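Local coordinates for CptN Toxin (Eubacterium rectale DSM 17629, PDB 4RMO), which acts as the toxin of a type III toxin-antitoxin system, probably an RNA-cutting enzyme held in check by its RNA pseudoknot antitoxin, at residues Asp55-Ile60 with Leu88-Phe93; Ser62-Thr65 with Cys71-Ile74; Arg127-Met132 with Ile137-Thr142. All coordinates share one frame; numbering follows the deposited sequence.

Interaction 1 of 3, residues Asp55-Ile60 with Leu88-Phe93; sequences DKYKKI and LIQDMF. With nucleotides of chain B.
Leu88 lays its CD2 methyl squarely over one face of the Tyr57 ring, 3.7 Å from the ring centroid in a CH-pi contact. Its other branch slides toward the phenol end, with Leu88 CD1 3.3 Å from Tyr57 OH. Lys56 CG lies over the centre of the opposite face, clamping the ring between two aliphatic groups, and Tyr57 OH donates to G3 O6 of chain B (2.6 Å). Helix 54-65 thus meets the loop between strands 84-87 and 93-96, and nucleotides 2 to 4 of the antitoxin run across the join. Extended beyond CG, Gln90 brings its NE2 to 4.2 Å from Tyr57 CE1, oblique to the ring. An amide offers uracil both polarities: Gln90 NE2 donates to U4 O4 of chain B (2.7 Å) and Gln90 OE1 accepts from U4 N3 (2.7 Å). Asp91, as a carboxylate, can accept twice, Asp91 OD2 from G3 N1 (2.8 Å) and OD1 from G3 N2; Lys56 NZ grips G3 N7 and phosphate oxygens of G3 and A2 of chain B.

Interaction 2 of 3, residues Ser62-Thr65 with Cys71-Ile74; sequences SKRT and CDII. With nucleotides of chain B.
Arg64, whose side chain runs past Cys71 toward Asp72, has the uracil of U6 of chain B over one face of its guanidinium, with U6 C4 displaced toward the rim. The bend at chi3 (102°) turns the guanidinium over the base, while Arg64 CD packs 4.0 Å from Cys71 CA. Arg64 NH1 bonds to the carbonyl of Asn70, which helps fix the group's rotation, and Arg64 NH2 lies 2.7 Å from U6 O2'. Asp72 OD2 stands 4.1 Å from Arg64 NH1 but well out of the guanidinium plane, so any attraction is probably electrostatic. Instead, U6 N3 donates to Asp72 OD2 at 2.6 Å in an almost straight bond (177°), and Lys128 adds a salt bridge. Asp72 N donates to U6 O4, also at 2.6 Å. Carboxylate and backbone N-H thus complement the donor N3-H and acceptor O4 of the base edge. Nearby, Lys63 NZ, at the end of an extended chain, donates a hydrogen bond to U4 O2' of chain B (2.9 Å). Helix 54-65 and the loop after it form a binding site for a single base, consistent with recognition of uracil, with a cationic plane over the base and an acid at its edge.

Interaction 3 of 3, residues Arg127-Met132 with Ile137-Thr142; sequences RKVLGM and IKFTPT. With nucleotides of chain B.
Met132, present as selenomethionine, brings its CE methyl to the edge of the Phe139 ring, 3.7 Å from Phe139 CE1. Met132 SE also lies at the edge of the Phe139 ring, 5.3 Å from its centroid, giving a Met-aromatic contact. A bend at chi3 (78°) directs the methyl along that edge. Val129 CG1 adds an apolar touch 4.1 Å from Phe139 CE2, and Ile137 CG2 sits over one face of the ring, toward its rim. The backbone pins this cluster: Ile137 N donates to Met132 O (3.0 Å), turning the chain back beside the helix. Farther along, Thr140 OG1 accepts from Thr142 N in an ST turn beside the RNA. Thr142 O then takes G3 N2 of chain B at 2.8 Å, while Thr142 OG1 pairs with G3 O2' (2.6 Å); Lys138 O accepts from U5 O2' of chain B (2.7 Å). Gly131, having no side chain, lets the uracil of U26 of chain B lie close against the helix, U26 O2' being 3.3 Å from Gly131 CA. Helix 116-134 and the segment toward helix 146-153 thus fold together; Val129 also packs on Ile89, before strand 93-96, and Phe139 on Ile73, before strand 75-78.

In the fold
The three contacts lie close together: interactions 1 and 2 have centres about 9 Å apart, 1 and 3 about 12 Å, and 2 and 3 about 13 Å. Interactions 1 and 2 share helix 54-65, and residues 62-74 fall between the two segments of interaction 1; interaction 3 follows both, on helix 116-134 and the loop beyond. The carbonyl of Ile73 is probably bonded to Gln90 N, and Ile60 packs on Ile74, joining interactions 1 and 2; Met92 packs on Leu130 of helix 116-134. Together the two helices and the loops around the antiparallel sheet contribute to one RNA-binding face, which contacts nucleotides 2 to 6 and U26 of the antitoxin, consistent with inhibition by bound RNA.

Interaction 1 of 3, residues Asp55-Ile60 with Leu88-Phe93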
loop_
_atom_site.group_PDB
_atom_site.type_symbol
_atom_site.label_atom_id
_atom_site.label_comp_id
_atom_site.label_asym_id
_atom_site.label_seq_id
_atom_site.Cartn_x
_atom_site.Cartn_y
_atom_site.Cartn_z
ATOM N N ASP A 55 3.192 28.188 11.850
ATOM C CA ASP A 55 3.152 28.353 13.309
ATOM C C ASP A 55 1.691 28.327 13.769
ATOM O O ASP A 55 1.361 27.595 14.709
ATOM C CB ASP A 55 3.920 29.606 13.804
ATOM C CG ASP A 55 5.442 29.482 13.636
ATOM O OD1 ASP A 55 5.986 28.371 13.648
ATOM O OD2 ASP A 55 6.118 30.503 13.476
ATOM N N LYS A 56 0.797 29.013 13.047
ATOM C CA LYS A 56 -0.591 29.023 13.439
ATOM C C LYS A 56 -1.230 27.645 13.232
ATOM O O LYS A 56 -1.916 27.122 14.126
ATOM C CB LYS A 56 -1.392 30.067 12.662
ATOM C CG LYS A 56 -2.908 29.947 12.868
ATOM C CD LYS A 56 -3.670 31.048 12.159
ATOM C CE LYS A 56 -5.158 30.705 12.138
ATOM N NZ LYS A 56 -5.968 31.712 11.472
ATOM N N TYR A 57 -1.029 27.056 12.054
ATOM C CA TYR A 57 -1.753 25.839 11.710
ATOM C C TYR A 57 -1.221 24.584 12.386
ATOM O O TYR A 57 -1.983 23.659 12.624
ATOM C CB TYR A 57 -1.918 25.722 10.193
ATOM C CG TYR A 57 -2.956 26.770 9.737
ATOM C CD1 TYR A 57 -4.288 26.593 10.011
ATOM C CD2 TYR A 57 -2.565 27.978 9.178
ATOM C CE1 TYR A 57 -5.230 27.579 9.702
ATOM C CE2 TYR A 57 -3.499 28.979 8.886
ATOM C CZ TYR A 57 -4.852 28.751 9.120
ATOM O OH TYR A 57 -5.801 29.712 8.818
ATOM N N LYS A 58 0.051 24.584 12.749
ATOM C CA LYS A 58 0.638 23.518 13.586
ATOM C C LYS A 58 -0.058 23.421 14.933
ATOM O O LYS A 58 -0.290 22.324 15.400
ATOM C CB LYS A 58 2.138 23.713 13.829
ATOM C CG LYS A 58 2.994 23.024 12.760
ATOM C CD LYS A 58 4.510 23.219 13.018
ATOM C CE LYS A 58 5.595 22.468 12.227
ATOM N NZ LYS A 58 5.254 21.126 11.680
ATOM N N LYS A 59 -0.385 24.561 15.547
ATOM C CA LYS A 59 -1.077 24.549 16.840
ATOM C C LYS A 59 -2.433 23.927 16.707
ATOM O O LYS A 59 -2.887 23.212 17.597
ATOM C CB LYS A 59 -1.201 25.927 17.445
ATOM C CG LYS A 59 0.144 26.484 17.898
ATOM C CD LYS A 59 0.103 27.906 18.486
ATOM C CE LYS A 59 1.559 28.345 18.723
ATOM N NZ LYS A 59 1.727 29.822 18.752
ATOM N N ILE A 60 -3.072 24.132 15.579
ATOM C CA ILE A 60 -4.397 23.559 15.405
ATOM C C ILE A 60 -4.324 22.057 15.182
ATOM O O ILE A 60 -5.073 21.305 15.802
ATOM C CB ILE A 60 -5.148 24.266 14.281
ATOM C CG1 ILE A 60 -5.512 25.668 14.791
ATOM C CG2 ILE A 60 -6.374 23.478 13.894
ATOM C CD1 ILE A 60 -5.956 26.602 13.726
ATOM N N LEU A 88 -5.813 23.879 4.130
ATOM C CA LEU A 88 -6.909 24.164 5.037
ATOM C C LEU A 88 -8.134 23.416 4.514
ATOM O O LEU A 88 -9.045 23.979 3.914
ATOM C CB LEU A 88 -7.175 25.636 5.197
ATOM C CG LEU A 88 -6.010 26.573 5.550
ATOM C CD1 LEU A 88 -6.495 27.924 6.093
ATOM C CD2 LEU A 88 -4.991 25.966 6.445
ATOM N N ILE A 89 -8.130 22.117 4.772
ATOM C CA ILE A 89 -9.142 21.235 4.247
ATOM C C ILE A 89 -10.500 21.650 4.840
ATOM O O ILE A 89 -11.533 21.545 4.178
ATOM C CB ILE A 89 -8.796 19.770 4.596
ATOM C CG1 ILE A 89 -7.377 19.464 4.087
ATOM C CG2 ILE A 89 -9.806 18.829 3.989
ATOM C CD1 ILE A 89 -6.927 18.018 4.246
ATOM N N GLN A 90 -10.475 22.093 6.098
ATOM C CA GLN A 90 -11.630 22.711 6.750
ATOM C C GLN A 90 -12.397 23.681 5.854
ATOM O O GLN A 90 -13.612 23.775 5.946
ATOM C CB GLN A 90 -11.166 23.461 8.007
ATOM C CG GLN A 90 -10.085 24.494 7.732
ATOM C CD GLN A 90 -9.603 25.178 8.971
ATOM O OE1 GLN A 90 -9.575 24.594 10.055
ATOM N NE2 GLN A 90 -9.146 26.431 8.816
ATOM N N ASP A 91 -11.674 24.383 4.972
ATOM C CA ASP A 91 -12.241 25.490 4.217
ATOM C C ASP A 91 -12.357 25.160 2.756
ATOM O O ASP A 91 -12.374 26.045 1.890
ATOM C CB ASP A 91 -11.380 26.724 4.400
ATOM C CG ASP A 91 -11.443 27.253 5.799
ATOM O OD1 ASP A 91 -12.531 27.257 6.390
ATOM O OD2 ASP A 91 -10.406 27.738 6.310
HETATM N N MSE A 92 -12.431 23.884 2.466
HETATM C CA MSE A 92 -12.551 23.464 1.073
HETATM C C MSE A 92 -13.875 23.886 0.498
HETATM O O MSE A 92 -14.855 24.065 1.242
HETATM C CB MSE A 92 -12.436 21.956 0.984
HETATM C CG MSE A 92 -13.625 21.276 1.679
HETATM SE SE MSE A 92 -13.305 19.331 1.775
HETATM C CE MSE A 92 -13.406 18.862 -0.117
ATOM N N PHE A 93 -13.943 23.974 -0.825
ATOM C CA PHE A 93 -15.133 24.510 -1.462
ATOM C C PHE A 93 -15.192 24.150 -2.912
ATOM O O PHE A 93 -14.191 23.750 -3.494
ATOM C CB PHE A 93 -15.127 26.052 -1.348
ATOM C CG PHE A 93 -13.953 26.692 -2.057
ATOM C CD1 PHE A 93 -14.018 27.014 -3.395
ATOM C CD2 PHE A 93 -12.804 26.971 -1.373
ATOM C CE1 PHE A 93 -12.972 27.624 -4.030
ATOM C CE2 PHE A 93 -11.723 27.558 -1.998
ATOM C CZ PHE A 93 -11.809 27.878 -3.356
ATOM P P G B 3 -7.665 34.139 14.650
ATOM O OP1 G B 3 -7.270 34.465 16.004
ATOM O OP2 G B 3 -6.761 33.282 13.815
ATOM O "O5'" G B 3 -9.061 33.401 14.564
ATOM C "C5'" G B 3 -10.248 33.975 15.120
ATOM C "C4'" G B 3 -11.463 33.261 14.564
ATOM O "O4'" G B 3 -11.483 33.436 13.119
ATOM C "C3'" G B 3 -11.500 31.756 14.765
ATOM O "O3'" G B 3 -12.109 31.392 16.004
ATOM C "C2'" G B 3 -12.383 31.310 13.613
ATOM O "O2'" G B 3 -13.764 31.435 13.877
ATOM C "C1'" G B 3 -11.935 32.253 12.500
ATOM N N9 G B 3 -10.842 31.702 11.701
ATOM C C8 G B 3 -9.499 31.846 11.929
ATOM N N7 G B 3 -8.760 31.184 11.083
ATOM C C5 G B 3 -9.672 30.587 10.226
ATOM C C6 G B 3 -9.462 29.755 9.108
ATOM O O6 G B 3 -8.395 29.404 8.603
ATOM N N1 G B 3 -10.666 29.362 8.527
ATOM C C2 G B 3 -11.910 29.696 8.993
ATOM N N2 G B 3 -12.951 29.191 8.319
ATOM N N3 G B 3 -12.118 30.470 10.042
ATOM C C4 G B 3 -10.961 30.890 10.598
ATOM P P U B 4 -11.237 30.854 17.243
ATOM O OP1 U B 4 -11.911 31.376 18.446
ATOM O OP2 U B 4 -9.802 31.134 16.995
ATOM O "O5'" U B 4 -11.370 29.271 17.123
ATOM C "C5'" U B 4 -12.662 28.640 17.173
ATOM C "C4'" U B 4 -12.501 27.146 17.023
ATOM O "O4'" U B 4 -12.152 26.854 15.633
ATOM C "C3'" U B 4 -11.397 26.498 17.866
ATOM O "O3'" U B 4 -11.666 25.113 18.082
ATOM C "C2'" U B 4 -10.212 26.494 16.908
ATOM O "O2'" U B 4 -9.193 25.556 17.181
ATOM C "C1'" U B 4 -10.920 26.151 15.600
ATOM N N1 U B 4 -10.201 26.556 14.399
ATOM C C2 U B 4 -10.013 25.618 13.408
ATOM O O2 U B 4 -10.432 24.483 13.487
ATOM N N3 U B 4 -9.322 26.068 12.312
ATOM C C4 U B 4 -8.802 27.334 12.122
ATOM O O4 U B 4 -8.254 27.608 11.060
ATOM C C5 U B 4 -9.045 28.247 13.196
ATOM C C6 U B 4 -9.722 27.840 14.268
ATOM P P A B 2 -4.719 34.446 9.772
ATOM O OP1 A B 2 -3.558 34.437 10.654
ATOM O OP2 A B 2 -5.129 33.202 9.074
ATOM O "O5'" A B 2 -6.017 34.973 10.522
ATOM C "C5'" A B 2 -5.970 36.186 11.315
ATOM C "C4'" A B 2 -7.374 36.576 11.693
ATOM O "O4'" A B 2 -8.165 36.769 10.480
ATOM C "C3'" A B 2 -8.177 35.528 12.475
ATOM O "O3'" A B 2 -7.954 35.530 13.871
ATOM C "C2'" A B 2 -9.606 35.957 12.193
ATOM O "O2'" A B 2 -9.957 37.107 12.912
ATOM C "C1'" A B 2 -9.507 36.345 10.722
ATOM N N9 A B 2 -9.799 35.235 9.838
ATOM C C8 A B 2 -8.928 34.460 9.118
ATOM N N7 A B 2 -9.519 33.569 8.360
ATOM C C5 A B 2 -10.869 33.810 8.556
ATOM C C6 A B 2 -12.021 33.210 8.025
ATOM N N6 A B 2 -11.991 32.201 7.146
ATOM N N1 A B 2 -13.218 33.691 8.421
ATOM C C2 A B 2 -13.244 34.700 9.299
ATOM N N3 A B 2 -12.227 35.347 9.869
ATOM C C4 A B 2 -11.054 34.853 9.442
#

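Interaction 2 of 3, residues Ser62-Thr65 with Cys71-Ile74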
loop_
_atom_site.group_PDB
_atom_site.type_symbol
_atom_site.label_atom_id
_atom_site.label_comp_id
_atom_site.label_asym_id
_atom_site.label_seq_id
_atom_site.Cartn_x
_atom_site.Cartn_y
_atom_site.Cartn_z
ATOM N N SER A 62 -1.900 20.130 16.417
ATOM C CA SER A 62 -1.499 19.582 17.722
ATOM C C SER A 62 -2.657 19.500 18.760
ATOM O O SER A 62 -2.600 18.691 19.668
ATOM C CB SER A 62 -0.248 20.297 18.256
ATOM O OG SER A 62 -0.580 21.589 18.691
ATOM N N LYS A 63 -3.732 20.276 18.580
ATOM C CA LYS A 63 -4.952 20.087 19.381
ATOM C C LYS A 63 -5.478 18.661 19.285
ATOM O O LYS A 63 -5.952 18.115 20.277
ATOM C CB LYS A 63 -6.070 21.030 18.960
ATOM C CG LYS A 63 -5.998 22.385 19.614
ATOM C CD LYS A 63 -7.050 23.331 19.175
ATOM C CE LYS A 63 -6.701 24.730 19.579
ATOM N NZ LYS A 63 -7.926 25.527 19.734
ATOM N N ARG A 64 -5.398 18.057 18.106
ATOM C CA ARG A 64 -5.863 16.690 17.960
ATOM C C ARG A 64 -4.775 15.665 18.194
ATOM O O ARG A 64 -4.972 14.665 18.863
ATOM C CB ARG A 64 -6.430 16.462 16.578
ATOM C CG ARG A 64 -7.716 17.199 16.347
ATOM C CD ARG A 64 -8.532 16.412 15.376
ATOM N NE ARG A 64 -9.558 15.706 16.102
ATOM C CZ ARG A 64 -10.059 14.519 15.832
ATOM N NH1 ARG A 64 -9.581 13.735 14.898
ATOM N NH2 ARG A 64 -11.062 14.133 16.566
ATOM N N THR A 65 -3.638 15.950 17.608
ATOM C CA THR A 65 -2.462 15.135 17.693
ATOM C C THR A 65 -2.020 14.889 19.161
ATOM O O THR A 65 -1.640 13.771 19.521
ATOM C CB THR A 65 -1.411 15.847 16.818
ATOM O OG1 THR A 65 -1.367 15.213 15.530
ATOM C CG2 THR A 65 -0.098 15.890 17.432
ATOM N N CYS A 71 -5.400 14.774 12.646
ATOM C CA CYS A 71 -6.070 16.025 12.245
ATOM C C CYS A 71 -6.457 15.899 10.783
ATOM O O CYS A 71 -5.578 15.789 9.938
ATOM C CB CYS A 71 -5.146 17.212 12.423
ATOM S SG CYS A 71 -5.964 18.798 12.112
ATOM N N ASP A 72 -7.753 15.900 10.482
ATOM C CA ASP A 72 -8.199 15.863 9.082
ATOM C C ASP A 72 -8.446 17.251 8.492
ATOM O O ASP A 72 -8.497 17.386 7.309
ATOM C CB ASP A 72 -9.485 15.064 8.962
ATOM C CG ASP A 72 -9.398 13.705 9.683
ATOM O OD1 ASP A 72 -8.769 12.782 9.142
ATOM O OD2 ASP A 72 -9.946 13.593 10.816
ATOM N N ILE A 73 -8.687 18.247 9.340
ATOM C CA ILE A 73 -9.120 19.548 8.879
ATOM C C ILE A 73 -7.941 20.427 8.386
ATOM O O ILE A 73 -8.147 21.377 7.632
ATOM C CB ILE A 73 -9.916 20.320 9.964
ATOM C CG1 ILE A 73 -9.187 20.389 11.284
ATOM C CG2 ILE A 73 -11.252 19.656 10.170
ATOM C CD1 ILE A 73 -9.790 21.387 12.247
ATOM N N ILE A 74 -6.733 20.070 8.798
ATOM C CA ILE A 74 -5.510 20.699 8.362
ATOM C C ILE A 74 -4.447 19.656 8.162
ATOM O O ILE A 74 -4.262 18.745 8.997
ATOM C CB ILE A 74 -5.048 21.666 9.410
ATOM C CG1 ILE A 74 -5.937 22.896 9.361
ATOM C CG2 ILE A 74 -3.626 22.111 9.149
ATOM C CD1 ILE A 74 -6.099 23.450 10.725
ATOM P P U B 6 -14.840 18.382 17.912
ATOM O OP1 U B 6 -15.505 17.375 18.764
ATOM O OP2 U B 6 -13.425 18.742 18.172
ATOM O "O5'" U B 6 -15.043 17.898 16.408
ATOM C "C5'" U B 6 -16.354 17.529 15.940
ATOM C "C4'" U B 6 -16.321 16.138 15.350
ATOM O "O4'" U B 6 -15.399 16.136 14.212
ATOM C "C3'" U B 6 -15.828 15.014 16.269
ATOM O "O3'" U B 6 -16.457 13.798 15.867
ATOM C "C2'" U B 6 -14.355 14.921 15.896
ATOM O "O2'" U B 6 -13.755 13.703 16.269
ATOM C "C1'" U B 6 -14.434 15.124 14.382
ATOM N N1 U B 6 -13.170 15.567 13.776
ATOM C C2 U B 6 -12.504 14.687 12.947
ATOM O O2 U B 6 -12.985 13.630 12.584
ATOM N N3 U B 6 -11.303 15.143 12.468
ATOM C C4 U B 6 -10.689 16.341 12.761
ATOM O O4 U B 6 -9.609 16.616 12.232
ATOM C C5 U B 6 -11.423 17.177 13.653
ATOM C C6 U B 6 -12.605 16.764 14.128
ATOM P P U B 4 -11.237 30.854 17.243
ATOM O OP1 U B 4 -11.911 31.376 18.446
ATOM O OP2 U B 4 -9.802 31.134 16.995
ATOM O "O5'" U B 4 -11.370 29.271 17.123
ATOM C "C5'" U B 4 -12.662 28.640 17.173
ATOM C "C4'" U B 4 -12.501 27.146 17.023
ATOM O "O4'" U B 4 -12.152 26.854 15.633
ATOM C "C3'" U B 4 -11.397 26.498 17.866
ATOM O "O3'" U B 4 -11.666 25.113 18.082
ATOM C "C2'" U B 4 -10.212 26.494 16.908
ATOM O "O2'" U B 4 -9.193 25.556 17.181
ATOM C "C1'" U B 4 -10.920 26.151 15.600
ATOM N N1 U B 4 -10.201 26.556 14.399
ATOM C C2 U B 4 -10.013 25.618 13.408
ATOM O O2 U B 4 -10.432 24.483 13.487
ATOM N N3 U B 4 -9.322 26.068 12.312
ATOM C C4 U B 4 -8.802 27.334 12.122
ATOM O O4 U B 4 -8.254 27.608 11.060
ATOM C C5 U B 4 -9.045 28.247 13.196
ATOM C C6 U B 4 -9.722 27.840 14.268
#

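Interaction 3 of 3, residues Arg127-Met132 with Ile137-Thr142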
loop_
_atom_site.group_PDB
_atom_site.type_symbol
_atom_site.label_atom_id
_atom_site.label_comp_id
_atom_site.label_asym_id
_atom_site.label_seq_id
_atom_site.Cartn_x
_atom_site.Cartn_y
_atom_site.Cartn_z
ATOM N N ARG A 127 -12.287 13.829 1.865
ATOM C CA ARG A 127 -13.555 13.098 1.736
ATOM C C ARG A 127 -14.248 13.024 3.068
ATOM O O ARG A 127 -15.455 13.146 3.162
ATOM C CB ARG A 127 -13.298 11.708 1.205
ATOM C CG ARG A 127 -12.973 11.719 -0.274
ATOM C CD ARG A 127 -12.827 10.286 -0.856
ATOM N NE ARG A 127 -12.381 10.380 -2.246
ATOM C CZ ARG A 127 -13.129 10.823 -3.252
ATOM N NH1 ARG A 127 -14.397 11.177 -3.076
ATOM N NH2 ARG A 127 -12.599 10.919 -4.461
ATOM N N LYS A 128 -13.464 12.797 4.110
ATOM C CA LYS A 128 -13.973 12.771 5.435
ATOM C C LYS A 128 -14.520 14.162 5.856
ATOM O O LYS A 128 -15.627 14.278 6.382
ATOM C CB LYS A 128 -12.873 12.361 6.386
ATOM C CG LYS A 128 -13.331 12.268 7.812
ATOM C CD LYS A 128 -12.307 11.631 8.731
ATOM C CE LYS A 128 -12.776 11.732 10.192
ATOM N NZ LYS A 128 -11.738 11.357 11.210
ATOM N N VAL A 129 -13.728 15.203 5.644
ATOM C CA VAL A 129 -14.142 16.517 6.033
ATOM C C VAL A 129 -15.412 16.933 5.276
ATOM O O VAL A 129 -16.348 17.466 5.859
ATOM C CB VAL A 129 -13.036 17.539 5.808
ATOM C CG1 VAL A 129 -13.618 18.941 5.788
ATOM C CG2 VAL A 129 -11.988 17.400 6.887
ATOM N N LEU A 130 -15.430 16.705 3.978
ATOM C CA LEU A 130 -16.602 17.049 3.198
ATOM C C LEU A 130 -17.827 16.262 3.684
ATOM O O LEU A 130 -18.952 16.779 3.699
ATOM C CB LEU A 130 -16.352 16.796 1.741
ATOM C CG LEU A 130 -17.524 17.111 0.822
ATOM C CD1 LEU A 130 -17.917 18.555 0.990
ATOM C CD2 LEU A 130 -17.151 16.790 -0.621
ATOM N N GLY A 131 -17.620 15.009 4.069
ATOM C CA GLY A 131 -18.730 14.181 4.549
ATOM C C GLY A 131 -19.334 14.755 5.805
ATOM O O GLY A 131 -20.546 14.767 5.974
HETATM N N MSE A 132 -18.468 15.202 6.681
HETATM C CA MSE A 132 -18.871 15.801 7.916
HETATM C C MSE A 132 -19.534 17.182 7.733
HETATM O O MSE A 132 -20.555 17.458 8.359
HETATM C CB MSE A 132 -17.642 15.944 8.807
HETATM C CG MSE A 132 -17.177 14.600 9.372
HETATM SE SE MSE A 132 -15.589 14.708 10.205
HETATM C CE MSE A 132 -16.062 15.406 11.708
ATOM N N ILE A 137 -21.669 19.321 10.418
ATOM C CA ILE A 137 -20.580 19.606 11.363
ATOM C C ILE A 137 -19.944 20.975 11.079
ATOM O O ILE A 137 -19.941 21.440 9.939
ATOM C CB ILE A 137 -19.504 18.504 11.364
ATOM C CG1 ILE A 137 -20.111 17.168 11.838
ATOM C CG2 ILE A 137 -18.353 18.900 12.273
ATOM C CD1 ILE A 137 -20.548 17.162 13.306
ATOM N N LYS A 138 -19.582 21.672 12.151
ATOM C CA LYS A 138 -18.967 22.989 12.088
ATOM C C LYS A 138 -17.703 22.937 12.893
ATOM O O LYS A 138 -17.757 22.739 14.092
ATOM C CB LYS A 138 -19.901 24.107 12.624
ATOM C CG LYS A 138 -21.230 24.170 11.870
ATOM C CD LYS A 138 -21.681 25.562 11.479
ATOM C CE LYS A 138 -22.277 25.581 10.060
ATOM N NZ LYS A 138 -23.295 24.545 9.723
ATOM N N PHE A 139 -16.565 23.029 12.199
ATOM C CA PHE A 139 -15.267 22.994 12.841
ATOM C C PHE A 139 -14.880 24.342 13.420
ATOM O O PHE A 139 -14.203 24.407 14.435
ATOM C CB PHE A 139 -14.221 22.557 11.852
ATOM C CG PHE A 139 -14.471 21.202 11.278
ATOM C CD1 PHE A 139 -14.279 20.073 12.042
ATOM C CD2 PHE A 139 -14.937 21.063 10.001
ATOM C CE1 PHE A 139 -14.582 18.831 11.533
ATOM C CE2 PHE A 139 -15.239 19.825 9.488
ATOM C CZ PHE A 139 -15.050 18.711 10.249
ATOM N N THR A 140 -15.339 25.419 12.791
ATOM C CA THR A 140 -15.179 26.764 13.332
ATOM C C THR A 140 -16.546 27.430 13.306
ATOM O O THR A 140 -17.441 26.990 12.604
ATOM C CB THR A 140 -14.229 27.625 12.462
ATOM O OG1 THR A 140 -14.847 27.927 11.184
ATOM C CG2 THR A 140 -12.940 26.865 12.231
ATOM N N PRO A 141 -16.692 28.547 14.019
ATOM C CA PRO A 141 -17.934 29.270 13.944
ATOM C C PRO A 141 -18.033 30.104 12.688
ATOM O O PRO A 141 -19.020 30.819 12.502
ATOM C CB PRO A 141 -17.926 30.158 15.228
ATOM C CG PRO A 141 -16.493 30.227 15.684
ATOM C CD PRO A 141 -15.771 29.045 15.064
ATOM N N THR A 142 -16.993 30.076 11.847
ATOM C CA THR A 142 -16.904 30.936 10.682
ATOM C C THR A 142 -16.607 30.049 9.522
ATOM O O THR A 142 -15.575 30.114 8.880
ATOM C CB THR A 142 -15.777 31.963 10.849
ATOM O OG1 THR A 142 -14.617 31.318 11.393
ATOM C CG2 THR A 142 -16.251 33.052 11.818
ATOM P P U B 5 -12.291 24.583 19.469
ATOM O OP1 U B 5 -12.619 25.749 20.309
ATOM O OP2 U B 5 -11.455 23.496 19.978
ATOM O "O5'" U B 5 -13.652 23.985 18.982
ATOM C "C5'" U B 5 -13.690 22.899 18.034
ATOM C "C4'" U B 5 -14.816 21.963 18.399
ATOM O "O4'" U B 5 -16.025 22.753 18.581
ATOM C "C3'" U B 5 -15.161 20.930 17.340
ATOM O "O3'" U B 5 -15.672 19.749 17.952
ATOM C "C2'" U B 5 -16.213 21.655 16.530
ATOM O "O2'" U B 5 -17.005 20.799 15.755
ATOM C "C1'" U B 5 -16.989 22.371 17.634
ATOM N N1 U B 5 -17.659 23.582 17.155
ATOM C C2 U B 5 -18.984 23.483 16.807
ATOM O O2 U B 5 -19.604 22.436 16.870
ATOM N N3 U B 5 -19.540 24.639 16.315
ATOM C C4 U B 5 -18.923 25.864 16.167
ATOM O O4 U B 5 -19.564 26.820 15.722
ATOM C C5 U B 5 -17.554 25.887 16.565
ATOM C C6 U B 5 -16.978 24.767 17.011
ATOM P P U B 26 -17.393 9.095 -0.904
ATOM O OP1 U B 26 -17.675 9.206 -2.356
ATOM O OP2 U B 26 -16.306 9.876 -0.250
ATOM O "O5'" U B 26 -18.647 9.478 0.014
ATOM C "C5'" U B 26 -19.978 8.957 -0.275
ATOM C "C4'" U B 26 -20.980 9.589 0.657
ATOM O "O4'" U B 26 -20.562 9.344 2.033
ATOM C "C3'" U B 26 -21.127 11.102 0.527
ATOM O "O3'" U B 26 -22.460 11.449 0.835
ATOM C "C2'" U B 26 -20.224 11.620 1.645
ATOM O "O2'" U B 26 -20.531 12.896 2.164
ATOM C "C1'" U B 26 -20.444 10.563 2.730
ATOM N N1 U B 26 -19.311 10.451 3.660
ATOM C C2 U B 26 -19.517 10.796 4.974
ATOM O O2 U B 26 -20.594 11.191 5.391
ATOM N N3 U B 26 -18.408 10.700 5.776
ATOM C C4 U B 26 -17.140 10.300 5.403
ATOM O O4 U B 26 -16.241 10.250 6.250
ATOM C C5 U B 26 -17.018 9.926 4.038
ATOM C C6 U B 26 -18.073 10.043 3.224
ATOM P P G B 3 -7.665 34.139 14.650
ATOM O OP1 G B 3 -7.270 34.465 16.004
ATOM O OP2 G B 3 -6.761 33.282 13.815
ATOM O "O5'" G B 3 -9.061 33.401 14.564
ATOM C "C5'" G B 3 -10.248 33.975 15.120
ATOM C "C4'" G B 3 -11.463 33.261 14.564
ATOM O "O4'" G B 3 -11.483 33.436 13.119
ATOM C "C3'" G B 3 -11.500 31.756 14.765
ATOM O "O3'" G B 3 -12.109 31.392 16.004
ATOM C "C2'" G B 3 -12.383 31.310 13.613
ATOM O "O2'" G B 3 -13.764 31.435 13.877
ATOM C "C1'" G B 3 -11.935 32.253 12.500
ATOM N N9 G B 3 -10.842 31.702 11.701
ATOM C C8 G B 3 -9.499 31.846 11.929
ATOM N N7 G B 3 -8.760 31.184 11.083
ATOM C C5 G B 3 -9.672 30.587 10.226
ATOM C C6 G B 3 -9.462 29.755 9.108
ATOM O O6 G B 3 -8.395 29.404 8.603
ATOM N N1 G B 3 -10.666 29.362 8.527
ATOM C C2 G B 3 -11.910 29.696 8.993
ATOM N N2 G B 3 -12.951 29.191 8.319
ATOM N N3 G B 3 -12.118 30.470 10.042
ATOM C C4 G B 3 -10.961 30.890 10.598
#